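Local structure of oxidoreductase (Thermotoga maritima, 1ZH8) at residues I99-K113 against L128-E140. The protein probably catalyses NADP-dependent oxidation or reduction of an alcohol-type substrate, as a member of the GFO/IDH/MocA oxidoreductase family. Sequence-based numbering, arbitrary orientation.
Sequences IEKALRKGVHVICEK and LSEKSEKTVYIAE. With NAP (NADP nicotinamide-adenine-dinucleotide phosphate), chain D; EDO (1,2-ethanediol), chain G.
His108 ND1 accepts the backbone N-H of Thr135 at 2.9 Å in a nearly straight bond, the donor lying 15° out of the ring plane. With chi1 at -52°, CG sits beside the backbone N of His108, which lets the imidazole bring ND1 up to the N-H of Thr135. Over one ring face comes Lys134, whose CE, offset toward the rim, makes a CH-pi contact 3.8 Å from the ring centroid; the long lysine, bent at chi2 and chi3, curls over Gly106, which closes helix 95-104 in a Schellman motif at a positive phi that glycine accepts readily. Beyond the histidine a parallel ladder runs from Val109 N to Thr135 O (2.9 Å) as far as Ala139 N to Cys111 O. Strands 108-112 and 136-139 are thus neighbours in the Rossmann sheet, joined by helix 119-131 in a beta-alpha-beta crossover, with 136-139 at the sheet's edge. On one face Ile110 lies alongside Tyr137, CD1 to CD1 3.9 Å, while Tyr137 OH reaches Asp297. On the other, branched Val136 turns CG2 to Ile99 CG2 (3.9 Å) and to Leu103 CD2. The second methyl of Leu103, CD1, fits against Leu128 O and Ser132 CB, so the two methyls of this forked side chain join helix 95-104 to the end of helix 119-131 and to strand 136-139. Ser132 OG accepts from Lys134 N, an ST turn, and shares a water with Leu103 O. Where strand 108-112 ends lies the cofactor: Glu112 OE1 takes the carboxamide N7N of NADP at 3.2 Å, its OE2 bonded to His34, while Lys113 meets O2D of the nicotinamide ribose through both O and NZ, the latter also salt-bridged to Asp198.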
ATOM      1  N   ILE A  99     -13.361  -8.508 -33.695  1.00 35.52           N
ATOM      2  CA  ILE A  99     -13.530  -9.901 -33.280  1.00 34.45           C
ATOM      3  C   ILE A  99     -14.822 -10.452 -33.883  1.00 35.26           C
ATOM      4  O   ILE A  99     -14.827 -11.542 -34.466  1.00 35.59           O
ATOM      5  CB  ILE A  99     -13.493 -10.056 -31.738  1.00 34.19           C
ATOM      6  CG1 ILE A  99     -12.055  -9.856 -31.228  1.00 28.30           C
ATOM      7  CG2 ILE A  99     -14.092 -11.418 -31.298  1.00 29.44           C
ATOM      8  CD1 ILE A  99     -11.939  -9.602 -29.710  1.00 28.89           C
ATOM      9  N   GLU A 100     -15.898  -9.680 -33.780  1.00 34.79           N
ATOM     10  CA  GLU A 100     -17.183 -10.111 -34.325  1.00 35.87           C
ATOM     11  C   GLU A 100     -17.110 -10.327 -35.828  1.00 36.72           C
ATOM     12  O   GLU A 100     -17.693 -11.289 -36.344  1.00 38.14           O
ATOM     13  CB  GLU A 100     -18.313  -9.121 -34.007  1.00 34.80           C
ATOM     14  CG  GLU A 100     -19.695  -9.710 -34.307  1.00 34.98           C
ATOM     15  CD  GLU A 100     -20.847  -8.844 -33.843  1.00 41.44           C
ATOM     16  OE1 GLU A 100     -20.603  -7.817 -33.174  1.00 49.18           O
ATOM     17  OE2 GLU A 100     -22.009  -9.192 -34.151  1.00 43.65           O
ATOM     18  N   LYS A 101     -16.421  -9.430 -36.535  1.00 35.72           N
ATOM     19  CA  LYS A 101     -16.283  -9.588 -37.984  1.00 35.91           C
ATOM     20  C   LYS A 101     -15.553 -10.908 -38.289  1.00 36.32           C
ATOM     21  O   LYS A 101     -15.987 -11.672 -39.143  1.00 37.69           O
ATOM     22  CB  LYS A 101     -15.571  -8.387 -38.619  1.00 35.11           C
ATOM     23  CG  LYS A 101     -16.500  -7.245 -38.988  1.00 32.62           C
ATOM     24  CD  LYS A 101     -15.781  -5.891 -39.010  1.00 37.01           C
ATOM     25  CE  LYS A 101     -16.787  -4.735 -39.105  0.50 35.88           C
ATOM     26  NZ  LYS A 101     -16.206  -3.401 -38.753  0.50 30.89           N
ATOM     27  N   ALA A 102     -14.475 -11.190 -37.559  1.00 35.07           N
ATOM     28  CA  ALA A 102     -13.706 -12.407 -37.786  1.00 34.01           C
ATOM     29  C   ALA A 102     -14.543 -13.681 -37.561  1.00 34.67           C
ATOM     30  O   ALA A 102     -14.527 -14.600 -38.380  1.00 33.71           O
ATOM     31  CB  ALA A 102     -12.465 -12.407 -36.917  1.00 31.58           C
ATOM     32  N   LEU A 103     -15.273 -13.729 -36.450  1.00 35.08           N
ATOM     33  CA  LEU A 103     -16.078 -14.897 -36.129  1.00 35.56           C
ATOM     34  C   LEU A 103     -17.202 -15.084 -37.128  1.00 38.75           C
ATOM     35  O   LEU A 103     -17.527 -16.228 -37.476  1.00 39.89           O
ATOM     36  CB  LEU A 103     -16.632 -14.834 -34.707  1.00 33.76           C
ATOM     37  CG  LEU A 103     -15.636 -14.677 -33.545  1.00 34.11           C
ATOM     38  CD1 LEU A 103     -16.417 -14.636 -32.259  1.00 35.49           C
ATOM     39  CD2 LEU A 103     -14.559 -15.765 -33.486  1.00 24.72           C
ATOM     40  N   ARG A 104     -17.780 -13.977 -37.605  1.00 39.39           N
ATOM     41  CA  ARG A 104     -18.813 -14.047 -38.651  1.00 40.33           C
ATOM     42  C   ARG A 104     -18.319 -14.676 -39.951  1.00 40.27           C
ATOM     43  O   ARG A 104     -19.100 -15.310 -40.669  1.00 39.27           O
ATOM     44  CB  ARG A 104     -19.410 -12.678 -38.946  1.00 41.59           C
ATOM     45  CG  ARG A 104     -20.467 -12.257 -37.971  1.00 44.79           C
ATOM     46  CD  ARG A 104     -21.020 -10.919 -38.352  1.00 50.34           C
ATOM     47  NE  ARG A 104     -22.248 -10.637 -37.619  1.00 54.58           N
ATOM     48  CZ  ARG A 104     -23.460 -11.053 -37.982  1.00 56.65           C
ATOM     49  NH1 ARG A 104     -23.638 -11.788 -39.081  1.00 53.29           N
ATOM     50  NH2 ARG A 104     -24.504 -10.726 -37.237  1.00 54.86           N
ATOM     51  N   LYS A 105     -17.029 -14.488 -40.245  1.00 39.70           N
ATOM     52  CA  LYS A 105     -16.385 -15.095 -41.414  1.00 39.48           C
ATOM     53  C   LYS A 105     -15.790 -16.480 -41.149  1.00 39.48           C
ATOM     54  O   LYS A 105     -15.195 -17.073 -42.043  1.00 40.03           O
ATOM     55  CB  LYS A 105     -15.306 -14.166 -41.972  1.00 39.40           C
ATOM     56  CG  LYS A 105     -15.673 -13.539 -43.325  1.00 45.79           C
ATOM     57  CD  LYS A 105     -16.749 -12.468 -43.219  1.00 44.60           C
ATOM     58  CE  LYS A 105     -17.241 -12.023 -44.601  1.00 49.13           C
ATOM     59  NZ  LYS A 105     -17.875 -13.109 -45.421  1.00 48.34           N
ATOM     60  N   GLY A 106     -15.948 -16.987 -39.925  1.00 39.43           N
ATOM     61  CA  GLY A 106     -15.348 -18.263 -39.525  1.00 38.47           C
ATOM     62  C   GLY A 106     -13.830 -18.234 -39.423  1.00 37.63           C
ATOM     63  O   GLY A 106     -13.159 -19.141 -39.890  1.00 37.41           O
ATOM     64  N   VAL A 107     -13.280 -17.199 -38.796  1.00 36.84           N
ATOM     65  CA  VAL A 107     -11.822 -17.058 -38.690  1.00 35.68           C
ATOM     66  C   VAL A 107     -11.428 -16.934 -37.212  1.00 35.60           C
ATOM     67  O   VAL A 107     -12.051 -16.170 -36.488  1.00 37.57           O
ATOM     68  CB  VAL A 107     -11.335 -15.825 -39.515  1.00 33.89           C
ATOM     69  CG1 VAL A 107      -9.945 -15.433 -39.142  1.00 32.50           C
ATOM     70  CG2 VAL A 107     -11.412 -16.113 -41.014  1.00 30.93           C
ATOM     71  N   HIS A 108     -10.407 -17.666 -36.757  1.00 35.14           N
ATOM     72  CA  HIS A 108      -9.903 -17.488 -35.368  1.00 34.20           C
ATOM     73  C   HIS A 108      -9.292 -16.111 -35.174  1.00 33.90           C
ATOM     74  O   HIS A 108      -8.844 -15.475 -36.139  1.00 33.96           O
ATOM     75  CB  HIS A 108      -8.853 -18.528 -35.004  1.00 33.25           C
ATOM     76  CG  HIS A 108      -9.287 -19.930 -35.257  1.00 32.93           C
ATOM     77  ND1 HIS A 108     -10.043 -20.644 -34.357  1.00 33.95           N
ATOM     78  CD2 HIS A 108      -9.081 -20.750 -36.316  1.00 28.87           C
ATOM     79  CE1 HIS A 108     -10.285 -21.846 -34.850  1.00 34.79           C
ATOM     80  NE2 HIS A 108      -9.708 -21.936 -36.035  1.00 25.78           N
ATOM     81  N   VAL A 109      -9.271 -15.661 -33.929  1.00 33.23           N
ATOM     82  CA  VAL A 109      -8.723 -14.348 -33.597  1.00 35.07           C
ATOM     83  C   VAL A 109      -7.783 -14.446 -32.389  1.00 35.10           C
ATOM     84  O   VAL A 109      -8.168 -14.984 -31.347  1.00 35.48           O
ATOM     85  CB  VAL A 109      -9.826 -13.324 -33.187  1.00 36.64           C
ATOM     86  CG1 VAL A 109      -9.267 -11.913 -33.230  1.00 36.31           C
ATOM     87  CG2 VAL A 109     -11.031 -13.413 -34.063  1.00 35.21           C
ATOM     88  N   ILE A 110      -6.559 -13.942 -32.543  1.00 32.63           N
ATOM     89  CA  ILE A 110      -5.754 -13.556 -31.405  1.00 32.04           C
ATOM     90  C   ILE A 110      -5.736 -12.032 -31.292  1.00 32.27           C
ATOM     91  O   ILE A 110      -5.440 -11.324 -32.244  1.00 31.62           O
ATOM     92  CB  ILE A 110      -4.331 -14.167 -31.422  1.00 33.57           C
ATOM     93  CG1 ILE A 110      -3.542 -13.718 -30.182  1.00 31.03           C
ATOM     94  CG2 ILE A 110      -3.597 -13.849 -32.732  1.00 30.98           C
ATOM     95  CD1 ILE A 110      -2.295 -14.593 -29.887  1.00 30.12           C
ATOM     96  N   CYS A 111      -6.078 -11.531 -30.119  1.00 33.77           N
ATOM     97  CA  CYS A 111      -6.294 -10.117 -29.951  1.00 35.35           C
ATOM     98  C   CYS A 111      -5.601  -9.628 -28.715  1.00 35.31           C
ATOM     99  O   CYS A 111      -5.622 -10.280 -27.669  1.00 39.31           O
ATOM    100  CB  CYS A 111      -7.793  -9.826 -29.864  1.00 38.15           C
ATOM    101  SG  CYS A 111      -8.203  -8.073 -29.712  1.00 38.85           S
ATOM    102  N   GLU A 112      -4.992  -8.465 -28.844  1.00 35.54           N
ATOM    103  CA  GLU A 112      -4.228  -7.870 -27.767  1.00 34.52           C
ATOM    104  C   GLU A 112      -5.104  -7.436 -26.600  1.00 33.61           C
ATOM    105  O   GLU A 112      -6.291  -7.151 -26.767  1.00 31.92           O
ATOM    106  CB  GLU A 112      -3.388  -6.686 -28.281  1.00 32.03           C
ATOM    107  CG  GLU A 112      -1.996  -7.078 -28.721  1.00 32.65           C
ATOM    108  CD  GLU A 112      -1.129  -7.534 -27.549  1.00 39.56           C
ATOM    109  OE1 GLU A 112      -1.561  -7.388 -26.380  1.00 46.81           O
ATOM    110  OE2 GLU A 112      -0.030  -8.066 -27.787  1.00 36.12           O
ATOM    111  N   LYS A 113      -4.497  -7.401 -25.418  1.00 32.73           N
ATOM    112  CA  LYS A 113      -5.131  -6.819 -24.251  1.00 33.86           C
ATOM    113  C   LYS A 113      -5.156  -5.307 -24.439  1.00 35.17           C
ATOM    114  O   LYS A 113      -4.411  -4.786 -25.264  1.00 35.25           O
ATOM    115  CB  LYS A 113      -4.344  -7.185 -22.980  1.00 32.27           C
ATOM    116  CG  LYS A 113      -2.803  -7.202 -23.109  1.00 33.24           C
ATOM    117  CD  LYS A 113      -2.178  -5.848 -23.532  1.00 27.36           C
ATOM    118  CE  LYS A 113      -2.385  -4.779 -22.487  1.00 34.62           C
ATOM    119  NZ  LYS A 113      -1.981  -3.442 -22.940  1.00 35.19           N
ATOM    120  N   LEU A 128     -19.632 -13.548 -27.552  1.00 38.50           N
ATOM    121  CA  LEU A 128     -19.324 -13.937 -28.941  1.00 38.77           C
ATOM    122  C   LEU A 128     -18.342 -15.103 -28.962  1.00 38.20           C
ATOM    123  O   LEU A 128     -18.457 -16.025 -29.774  1.00 36.13           O
ATOM    124  CB  LEU A 128     -18.711 -12.781 -29.736  1.00 38.27           C
ATOM    125  CG  LEU A 128     -19.534 -11.535 -30.100  1.00 43.98           C
ATOM    126  CD1 LEU A 128     -18.581 -10.445 -30.615  1.00 39.38           C
ATOM    127  CD2 LEU A 128     -20.655 -11.816 -31.110  1.00 35.94           C
ATOM    128  N   SER A 129     -17.363 -15.029 -28.068  1.00 37.89           N
ATOM    129  CA  SER A 129     -16.410 -16.098 -27.854  1.00 38.09           C
ATOM    130  C   SER A 129     -17.101 -17.412 -27.484  1.00 37.90           C
ATOM    131  O   SER A 129     -16.836 -18.460 -28.101  1.00 36.56           O
ATOM    132  CB  SER A 129     -15.470 -15.701 -26.731  1.00 37.23           C
ATOM    133  OG  SER A 129     -14.667 -16.795 -26.379  1.00 45.77           O
ATOM    134  N   GLU A 130     -17.983 -17.341 -26.485  1.00 37.99           N
ATOM    135  CA  GLU A 130     -18.679 -18.520 -25.983  1.00 42.12           C
ATOM    136  C   GLU A 130     -19.704 -19.104 -26.945  1.00 42.80           C
ATOM    137  O   GLU A 130     -19.974 -20.293 -26.877  1.00 44.94           O
ATOM    138  CB  GLU A 130     -19.275 -18.289 -24.583  1.00 43.48           C
ATOM    139  CG  GLU A 130     -18.475 -18.992 -23.449  1.00 52.79           C
ATOM    140  CD  GLU A 130     -18.413 -18.203 -22.117  1.00 65.93           C
ATOM    141  OE1 GLU A 130     -19.344 -17.426 -21.814  1.00 70.58           O
ATOM    142  OE2 GLU A 130     -17.422 -18.366 -21.356  1.00 69.94           O
ATOM    143  N   LYS A 131     -20.257 -18.287 -27.840  1.00 43.86           N
ATOM    144  CA  LYS A 131     -21.224 -18.786 -28.831  1.00 44.68           C
ATOM    145  C   LYS A 131     -20.575 -19.340 -30.111  1.00 43.56           C
ATOM    146  O   LYS A 131     -21.171 -20.156 -30.801  1.00 43.11           O
ATOM    147  CB  LYS A 131     -22.343 -17.757 -29.132  1.00 45.72           C
ATOM    148  CG  LYS A 131     -23.447 -17.698 -28.021  1.00 50.83           C
ATOM    149  CD  LYS A 131     -24.624 -16.753 -28.329  1.00 50.39           C
ATOM    150  N   SER A 132     -19.344 -18.926 -30.396  1.00 43.10           N
ATOM    151  CA  SER A 132     -18.640 -19.351 -31.613  1.00 41.56           C
ATOM    152  C   SER A 132     -17.826 -20.646 -31.446  1.00 42.10           C
ATOM    153  O   SER A 132     -17.376 -20.960 -30.344  1.00 40.44           O
ATOM    154  CB  SER A 132     -17.695 -18.255 -32.094  1.00 38.57           C
ATOM    155  OG  SER A 132     -17.065 -18.691 -33.283  1.00 37.12           O
ATOM    156  N   GLU A 133     -17.625 -21.370 -32.551  1.00 41.81           N
ATOM    157  CA  GLU A 133     -16.757 -22.553 -32.552  1.00 42.21           C
ATOM    158  C   GLU A 133     -15.272 -22.157 -32.725  1.00 40.59           C
ATOM    159  O   GLU A 133     -14.365 -22.889 -32.320  1.00 39.79           O
ATOM    160  CB  GLU A 133     -17.205 -23.566 -33.622  1.00 41.29           C
ATOM    161  N   LYS A 134     -15.042 -20.992 -33.320  1.00 38.43           N
ATOM    162  CA  LYS A 134     -13.696 -20.493 -33.551  1.00 36.04           C
ATOM    163  C   LYS A 134     -13.091 -20.004 -32.234  1.00 35.63           C
ATOM    164  O   LYS A 134     -13.816 -19.713 -31.288  1.00 34.20           O
ATOM    165  CB  LYS A 134     -13.744 -19.351 -34.556  1.00 34.37           C
ATOM    166  CG  LYS A 134     -14.612 -19.603 -35.784  1.00 41.26           C
ATOM    167  CD  LYS A 134     -14.295 -20.913 -36.528  1.00 39.30           C
ATOM    168  CE  LYS A 134     -12.948 -20.877 -37.216  1.00 43.75           C
ATOM    169  NZ  LYS A 134     -12.893 -21.971 -38.228  1.00 51.82           N
ATOM    170  N   THR A 135     -11.765 -19.915 -32.171  1.00 35.99           N
ATOM    171  CA  THR A 135     -11.095 -19.466 -30.956  1.00 35.67           C
ATOM    172  C   THR A 135     -10.983 -17.937 -30.909  1.00 37.02           C
ATOM    173  O   THR A 135     -10.539 -17.315 -31.891  1.00 34.76           O
ATOM    174  CB  THR A 135      -9.677 -20.061 -30.830  1.00 35.52           C
ATOM    175  OG1 THR A 135      -9.749 -21.493 -30.807  1.00 34.09           O
ATOM    176  CG2 THR A 135      -8.988 -19.558 -29.538  1.00 34.45           C
ATOM    177  N   VAL A 136     -11.402 -17.348 -29.777  1.00 35.67           N
ATOM    178  CA  VAL A 136     -10.972 -16.000 -29.417  1.00 32.76           C
ATOM    179  C   VAL A 136      -9.925 -16.114 -28.312  1.00 34.21           C
ATOM    180  O   VAL A 136     -10.176 -16.684 -27.249  1.00 33.42           O
ATOM    181  CB  VAL A 136     -12.118 -15.088 -28.955  1.00 32.57           C
ATOM    182  CG1 VAL A 136     -11.575 -13.663 -28.629  1.00 28.07           C
ATOM    183  CG2 VAL A 136     -13.184 -15.008 -30.022  1.00 33.13           C
ATOM    184  N   TYR A 137      -8.745 -15.558 -28.582  1.00 35.10           N
ATOM    185  CA  TYR A 137      -7.630 -15.620 -27.679  1.00 33.19           C
ATOM    186  C   TYR A 137      -7.196 -14.189 -27.375  1.00 34.64           C
ATOM    187  O   TYR A 137      -6.755 -13.490 -28.280  1.00 34.87           O
ATOM    188  CB  TYR A 137      -6.509 -16.409 -28.342  1.00 31.78           C
ATOM    189  CG  TYR A 137      -5.394 -16.785 -27.404  1.00 34.40           C
ATOM    190  CD1 TYR A 137      -4.492 -15.822 -26.927  1.00 34.21           C
ATOM    191  CD2 TYR A 137      -5.226 -18.100 -27.000  1.00 36.17           C
ATOM    192  CE1 TYR A 137      -3.459 -16.166 -26.058  1.00 32.84           C
ATOM    193  CE2 TYR A 137      -4.190 -18.457 -26.145  1.00 36.75           C
ATOM    194  CZ  TYR A 137      -3.316 -17.482 -25.681  1.00 36.36           C
ATOM    195  OH  TYR A 137      -2.307 -17.838 -24.830  1.00 38.70           O
ATOM    196  N   ILE A 138      -7.359 -13.738 -26.122  1.00 34.68           N
ATOM    197  CA  ILE A 138      -6.874 -12.410 -25.724  1.00 35.26           C
ATOM    198  C   ILE A 138      -5.471 -12.566 -25.182  1.00 36.71           C
ATOM    199  O   ILE A 138      -5.246 -13.293 -24.199  1.00 37.06           O
ATOM    200  CB  ILE A 138      -7.715 -11.711 -24.642  1.00 34.78           C
ATOM    201  CG1 ILE A 138      -9.211 -11.757 -24.973  1.00 36.25           C
ATOM    202  CG2 ILE A 138      -7.220 -10.245 -24.480  1.00 31.54           C
ATOM    203  CD1 ILE A 138      -9.604 -11.137 -26.365  1.00 25.87           C
ATOM    204  N   ALA A 139      -4.547 -11.873 -25.832  1.00 36.35           N
ATOM    205  CA  ALA A 139      -3.120 -12.128 -25.683  1.00 37.38           C
ATOM    206  C   ALA A 139      -2.575 -11.350 -24.494  1.00 38.80           C
ATOM    207  O   ALA A 139      -2.034 -10.221 -24.629  1.00 40.62           O
ATOM    208  CB  ALA A 139      -2.370 -11.764 -26.994  1.00 36.01           C
ATOM    209  N   GLU A 140      -2.747 -11.947 -23.324  1.00 37.09           N
ATOM    210  CA  GLU A 140      -2.293 -11.346 -22.099  1.00 35.60           C
ATOM    211  C   GLU A 140      -0.983 -12.005 -21.806  1.00 36.10           C
ATOM    212  O   GLU A 140      -0.937 -13.106 -21.239  1.00 40.02           O
ATOM    213  CB  GLU A 140      -3.308 -11.576 -20.981  1.00 34.17           C
ATOM    214  CG  GLU A 140      -2.815 -11.143 -19.607  1.00 38.81           C
ATOM    215  CD  GLU A 140      -2.124  -9.783 -19.637  1.00 45.61           C
ATOM    216  OE1 GLU A 140      -2.834  -8.756 -19.678  1.00 33.57           O
ATOM    217  OE2 GLU A 140      -0.868  -9.752 -19.638  1.00 37.86           O
TER
HETATM  218  PA  NAP D 400      -0.244   1.664 -32.239  1.00 28.47           P
HETATM  219  O1A NAP D 400       1.209   1.822 -32.507  1.00 32.37           O
HETATM  220  O2A NAP D 400      -1.003   2.920 -32.354  1.00 26.84           O
HETATM  221  O5B NAP D 400      -0.804   0.502 -33.191  1.00 30.12           O
HETATM  222  C5B NAP D 400      -2.137   0.536 -33.647  1.00 31.72           C
HETATM  223  C4B NAP D 400      -2.131   0.204 -35.127  1.00 31.67           C
HETATM  224  O4B NAP D 400      -3.460   0.002 -35.589  1.00 31.92           O
HETATM  225  C3B NAP D 400      -1.552   1.339 -35.963  1.00 29.91           C
HETATM  226  O3B NAP D 400      -0.862   0.711 -37.004  1.00 30.83           O
HETATM  227  C2B NAP D 400      -2.814   2.012 -36.473  1.00 33.34           C
HETATM  228  O2B NAP D 400      -2.837   2.915 -37.573  1.00 39.31           O
HETATM  229  C1B NAP D 400      -3.667   0.794 -36.750  1.00 30.87           C
HETATM  230  N9A NAP D 400      -5.073   1.158 -36.899  1.00 30.92           N
HETATM  231  C8A NAP D 400      -5.757   2.180 -36.279  1.00 28.15           C
HETATM  232  N7A NAP D 400      -7.041   2.140 -36.698  1.00 29.54           N
HETATM  233  C5A NAP D 400      -7.176   1.113 -37.578  1.00 33.50           C
HETATM  234  C6A NAP D 400      -8.249   0.621 -38.310  1.00 31.39           C
HETATM  235  N6A NAP D 400      -9.438   1.195 -38.235  1.00 35.32           N
HETATM  236  N1A NAP D 400      -8.084  -0.471 -39.121  1.00 33.09           N
HETATM  237  C2A NAP D 400      -6.849  -1.063 -39.223  1.00 36.41           C
HETATM  238  N3A NAP D 400      -5.782  -0.579 -38.511  1.00 28.65           N
HETATM  239  C4A NAP D 400      -5.946   0.488 -37.703  1.00 32.47           C
HETATM  240  O3  NAP D 400      -0.434   1.107 -30.754  1.00 25.47           O
HETATM  241  PN  NAP D 400       0.235  -0.247 -30.203  1.00 27.99           P
HETATM  242  O1N NAP D 400       0.831  -1.121 -31.264  1.00 25.81           O
HETATM  243  O2N NAP D 400       0.990   0.262 -29.066  1.00 28.02           O
HETATM  244  O5D NAP D 400      -1.003  -1.080 -29.596  1.00 30.35           O
HETATM  245  C5D NAP D 400      -1.876  -1.886 -30.369  1.00 26.73           C
HETATM  246  C4D NAP D 400      -2.463  -2.974 -29.473  1.00 27.06           C
HETATM  247  O4D NAP D 400      -1.395  -3.714 -28.892  1.00 34.85           O
HETATM  248  C3D NAP D 400      -3.258  -2.366 -28.312  1.00 26.91           C
HETATM  249  O3D NAP D 400      -4.432  -3.104 -28.069  1.00 31.49           O
HETATM  250  C2D NAP D 400      -2.344  -2.473 -27.116  1.00 28.93           C
HETATM  251  O2D NAP D 400      -3.049  -2.614 -25.900  1.00 30.92           O
HETATM  252  C1D NAP D 400      -1.515  -3.698 -27.474  1.00 31.93           C
HETATM  253  N1N NAP D 400      -0.207  -3.649 -26.825  1.00 29.96           N
HETATM  254  C2N NAP D 400       0.135  -4.675 -25.993  1.00 29.38           C
HETATM  255  C3N NAP D 400       1.369  -4.679 -25.335  1.00 33.96           C
HETATM  256  C7N NAP D 400       1.841  -5.909 -24.599  1.00 35.45           C
HETATM  257  O7N NAP D 400       3.080  -5.809 -23.938  1.00 31.58           O
HETATM  258  N7N NAP D 400       1.118  -7.045 -24.582  1.00 28.13           N
HETATM  259  C4N NAP D 400       2.258  -3.615 -25.545  1.00 31.76           C
HETATM  260  C5N NAP D 400       1.905  -2.572 -26.412  1.00 35.40           C
HETATM  261  C6N NAP D 400       0.661  -2.599 -27.049  1.00 36.13           C
HETATM  262  P2B NAP D 400      -1.795   3.213 -38.764  1.00 37.42           P
HETATM  263  O1X NAP D 400      -1.981   2.251 -39.917  1.00 37.87           O
HETATM  264  O2X NAP D 400      -0.366   3.100 -38.283  1.00 37.32           O
HETATM  265  O3X NAP D 400      -2.122   4.628 -39.190  1.00 38.21           O
HETATM  266  C1  EDO G 403     -10.773 -25.546 -32.039  1.00 42.72           C
HETATM  267  O1  EDO G 403      -9.968 -25.123 -33.149  1.00 39.56           O
HETATM  268  C2  EDO G 403     -11.372 -24.332 -31.329  1.00 39.47           C
HETATM  269  O2  EDO G 403     -11.714 -23.295 -32.265  1.00 36.28           O
HETATM  270  O   HOH W   1     -18.496 -17.842 -35.233  1.00 34.31           O